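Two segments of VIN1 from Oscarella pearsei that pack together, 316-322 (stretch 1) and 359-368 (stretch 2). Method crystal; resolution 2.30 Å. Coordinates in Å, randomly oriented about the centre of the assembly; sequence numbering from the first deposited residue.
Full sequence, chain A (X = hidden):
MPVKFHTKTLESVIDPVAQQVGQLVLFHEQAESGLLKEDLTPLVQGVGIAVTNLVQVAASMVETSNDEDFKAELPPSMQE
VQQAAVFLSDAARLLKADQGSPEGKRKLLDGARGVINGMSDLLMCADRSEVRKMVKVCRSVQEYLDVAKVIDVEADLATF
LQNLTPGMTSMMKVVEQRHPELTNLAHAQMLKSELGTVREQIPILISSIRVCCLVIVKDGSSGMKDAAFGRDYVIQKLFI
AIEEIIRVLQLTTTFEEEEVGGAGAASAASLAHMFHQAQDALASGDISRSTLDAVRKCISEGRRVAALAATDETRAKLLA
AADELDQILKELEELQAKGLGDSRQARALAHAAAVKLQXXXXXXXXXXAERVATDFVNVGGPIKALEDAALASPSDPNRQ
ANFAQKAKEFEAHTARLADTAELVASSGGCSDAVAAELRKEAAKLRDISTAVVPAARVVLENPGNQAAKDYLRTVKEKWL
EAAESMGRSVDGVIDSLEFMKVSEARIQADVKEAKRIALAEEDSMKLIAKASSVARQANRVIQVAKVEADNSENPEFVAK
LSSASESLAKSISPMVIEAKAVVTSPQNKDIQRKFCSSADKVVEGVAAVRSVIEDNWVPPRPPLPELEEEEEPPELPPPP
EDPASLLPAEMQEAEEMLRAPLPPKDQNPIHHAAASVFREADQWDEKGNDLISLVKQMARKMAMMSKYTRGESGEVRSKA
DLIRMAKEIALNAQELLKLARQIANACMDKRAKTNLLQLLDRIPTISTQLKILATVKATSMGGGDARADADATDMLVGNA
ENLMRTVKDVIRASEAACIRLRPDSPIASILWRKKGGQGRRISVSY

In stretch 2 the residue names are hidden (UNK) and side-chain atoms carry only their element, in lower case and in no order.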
# COMPACT_ATOMS: atom_id res chain seq x y z
N ALA A 316 8.26 -29.07 -12.72
CA ALA A 316 8.78 -29.55 -13.99
C ALA A 316 8.07 -28.90 -15.17
O ALA A 316 8.65 -28.77 -16.25
CB ALA A 316 8.65 -31.07 -14.07
N LYS A 317 6.81 -28.48 -14.99
CA LYS A 317 6.09 -27.82 -16.07
C LYS A 317 6.61 -26.40 -16.29
O LYS A 317 6.85 -25.98 -17.42
CB LYS A 317 4.59 -27.80 -15.76
CG LYS A 317 3.72 -27.27 -16.89
CD LYS A 317 2.25 -27.53 -16.61
CE LYS A 317 1.38 -27.18 -17.81
NZ LYS A 317 1.77 -27.95 -19.02
N LEU A 318 6.78 -25.64 -15.20
CA LEU A 318 7.35 -24.31 -15.30
C LEU A 318 8.76 -24.36 -15.89
O LEU A 318 9.12 -23.53 -16.74
CB LEU A 318 7.37 -23.63 -13.93
CG LEU A 318 6.03 -23.09 -13.42
CD1 LEU A 318 6.10 -22.79 -11.93
CD2 LEU A 318 5.64 -21.85 -14.20
N LEU A 319 9.56 -25.33 -15.46
CA LEU A 319 10.90 -25.48 -16.04
C LEU A 319 10.82 -25.87 -17.51
O LEU A 319 11.66 -25.42 -18.32
CB LEU A 319 11.69 -26.52 -15.25
CG LEU A 319 12.01 -26.13 -13.80
CD1 LEU A 319 12.71 -27.26 -13.07
CD2 LEU A 319 12.85 -24.86 -13.77
N ALA A 320 9.83 -26.67 -17.89
CA ALA A 320 9.66 -27.03 -19.30
C ALA A 320 9.35 -25.80 -20.14
O ALA A 320 9.94 -25.60 -21.21
CB ALA A 320 8.55 -28.08 -19.45
N ALA A 321 8.43 -24.95 -19.67
CA ALA A 321 8.13 -23.72 -20.39
C ALA A 321 9.35 -22.81 -20.46
O ALA A 321 9.59 -22.16 -21.48
CB ALA A 321 6.95 -23.00 -19.73
N ALA A 322 10.14 -22.77 -19.38
CA ALA A 322 11.33 -21.93 -19.37
C ALA A 322 12.33 -22.38 -20.42
O ALA A 322 12.83 -21.57 -21.22
CB ALA A 322 11.97 -21.95 -17.98
N UNK A 359 1.66 -17.78 -21.65
CA UNK A 359 1.37 -19.06 -21.02
C UNK A 359 2.25 -19.29 -19.80
O UNK A 359 1.80 -19.88 -18.80
c UNK A 359 0.48 -20.18 -23.13
c UNK A 359 0.73 -21.22 -24.21
c UNK A 359 1.53 -20.19 -22.03
o UNK A 359 0.01 -21.20 -25.23
o UNK A 359 1.64 -22.06 -24.04
N UNK A 360 3.50 -18.83 -19.85
CA UNK A 360 4.36 -18.92 -18.67
C UNK A 360 3.82 -18.08 -17.53
O UNK A 360 3.79 -18.52 -16.37
c UNK A 360 8.14 -17.98 -18.33
c UNK A 360 5.79 -18.50 -19.02
c UNK A 360 6.77 -18.42 -17.86
c UNK A 360 6.86 -19.76 -17.13
N UNK A 361 3.37 -16.86 -17.83
CA UNK A 361 2.73 -16.03 -16.81
C UNK A 361 1.53 -16.73 -16.20
O UNK A 361 1.35 -16.75 -14.97
o UNK A 361 1.54 -12.25 -18.32
c UNK A 361 2.33 -14.68 -17.42
c UNK A 361 1.21 -12.44 -17.13
o UNK A 361 0.57 -11.60 -16.46
c UNK A 361 1.60 -13.75 -16.47
N UNK A 362 0.69 -17.34 -17.05
CA UNK A 362 -0.50 -18.02 -16.54
C UNK A 362 -0.13 -19.20 -15.65
O UNK A 362 -0.78 -19.43 -14.63
c UNK A 362 -2.75 -19.00 -17.27
c UNK A 362 -1.39 -18.47 -17.70
n UNK A 362 -4.38 -18.41 -15.58
o UNK A 362 -3.46 -16.76 -16.78
c UNK A 362 -3.56 -17.96 -16.52
N UNK A 363 0.91 -19.95 -16.02
CA UNK A 363 1.32 -21.07 -15.19
C UNK A 363 1.94 -20.60 -13.88
O UNK A 363 1.86 -21.31 -12.87
c UNK A 363 0.59 -23.67 -16.77
c UNK A 363 1.89 -23.44 -16.01
c UNK A 363 2.30 -21.97 -15.96
o UNK A 363 0.66 -24.07 -17.95
o UNK A 363 -0.49 -23.46 -16.19
N UNK A 364 2.57 -19.42 -13.88
CA UNK A 364 3.05 -18.84 -12.63
C UNK A 364 1.87 -18.53 -11.71
O UNK A 364 1.88 -18.86 -10.52
c UNK A 364 3.89 -17.59 -12.90
c UNK A 364 6.14 -16.81 -13.81
c UNK A 364 4.08 -16.77 -11.64
c UNK A 364 5.25 -17.99 -13.49
N UNK A 365 0.82 -17.91 -12.27
CA UNK A 365 -0.38 -17.67 -11.48
C UNK A 365 -0.98 -18.98 -10.97
O UNK A 365 -1.43 -19.06 -9.81
c UNK A 365 -2.38 -14.26 -15.34
c UNK A 365 -1.03 -15.46 -12.56
n UNK A 365 -2.75 -14.92 -14.25
c UNK A 365 -1.41 -16.91 -12.31
n UNK A 365 -2.88 -14.58 -16.52
n UNK A 365 -1.50 -13.27 -15.25
c UNK A 365 -2.25 -14.63 -12.91
N UNK A 366 -0.97 -20.02 -11.80
CA UNK A 366 -1.51 -21.31 -11.37
C UNK A 366 -0.67 -21.91 -10.24
O UNK A 366 -1.21 -22.53 -9.32
n UNK A 366 -4.62 -25.60 -14.69
c UNK A 366 -1.58 -22.27 -12.56
c UNK A 366 -2.87 -24.15 -13.62
c UNK A 366 -2.43 -23.51 -12.31
c UNK A 366 -4.01 -25.14 -13.41
N UNK A 367 0.65 -21.73 -10.30
CA UNK A 367 1.51 -22.25 -9.24
C UNK A 367 1.26 -21.53 -7.92
O UNK A 367 1.20 -22.17 -6.86
c UNK A 367 2.98 -22.14 -9.65
N UNK A 368 1.10 -20.21 -7.97
CA UNK A 368 0.78 -19.48 -6.74
C UNK A 368 -0.57 -19.90 -6.18
O UNK A 368 -0.72 -20.11 -4.97
c UNK A 368 2.17 -17.30 -6.66
c UNK A 368 3.29 -17.89 -7.51
c UNK A 368 0.83 -17.97 -6.98
c UNK A 368 2.07 -15.79 -6.86

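Position 359 carries three carbons in an unbranched run, the third bearing two oxygens, a carboxylate on a long arm. It makes no contact with stretch 1. This is E359. Position 360 has four carbons forked at the second; one terminal methyl lies 3.8 Å from L318 CD2 and 4.2 Å from A321 CB. A fork at the second carbon means leucine, L360, and that methyl is CD1.

Position 361 again shows three carbons ending in two oxygens, on a CA-to-CB bond that points away from stretch 1: E361. At 362 the third carbon holds one oxygen and one nitrogen, an amide out of reach of the partner, so the residue is Q362.

Position 363 has three carbons and two terminal oxygens, yet here the CA-to-CB bond points toward stretch 1. Its CB lies 3.8 Å from L318 CD2, and one carboxylate oxygen comes within 3.2 Å of K317 CE. This is E363, and the oxygen is OE2. K317 NZ stays 4.2 Å from E363 OE2, beyond a salt bridge, so the opposite charges are merely neighbours.

Position 364 has four carbons forked at the first, one arm two carbons long, and the inner carbon of that arm lies 3.9 Å from L318 CD2. This is I364, and that carbon is CG1. Position 365 has three carbons, a nitrogen, then a carbon carrying two more nitrogens, a guanidinium remote from stretch 1. It is R365, whose NH1 donates to E361 OE2 at 2.9 Å in a salt bridge one turn back along its own helix.

Position 366 is four carbons in a row ending in nitrogen, without a contact to stretch 1: K366. Position 367 has a single side-chain carbon, CB, which lies 3.9 Å from L318 CD1; one carbon alone means alanine, A367. Position 368 again has four carbons forked at the second, out of reach of stretch 1: L368.

The two helices run nearly antiparallel, at 164°, with axes 10.2 Å apart at closest approach. L318 is the knob, set in a hole formed by L360, E363, I364 and A367; its CA-to-CB bond points sideways, but its end reaches inward and it has more area covered than any other residue here. The rule is one large apolar side chain entering a four-residue pocket, with small A321 facing L360 one turn along. No hydrogen bond crosses between the stretches, so apolar packing carries this contact; E363 lines the hole while K317 lies alongside at the border.

Stretch 2, residues 359-368: ELEQEIRKAL
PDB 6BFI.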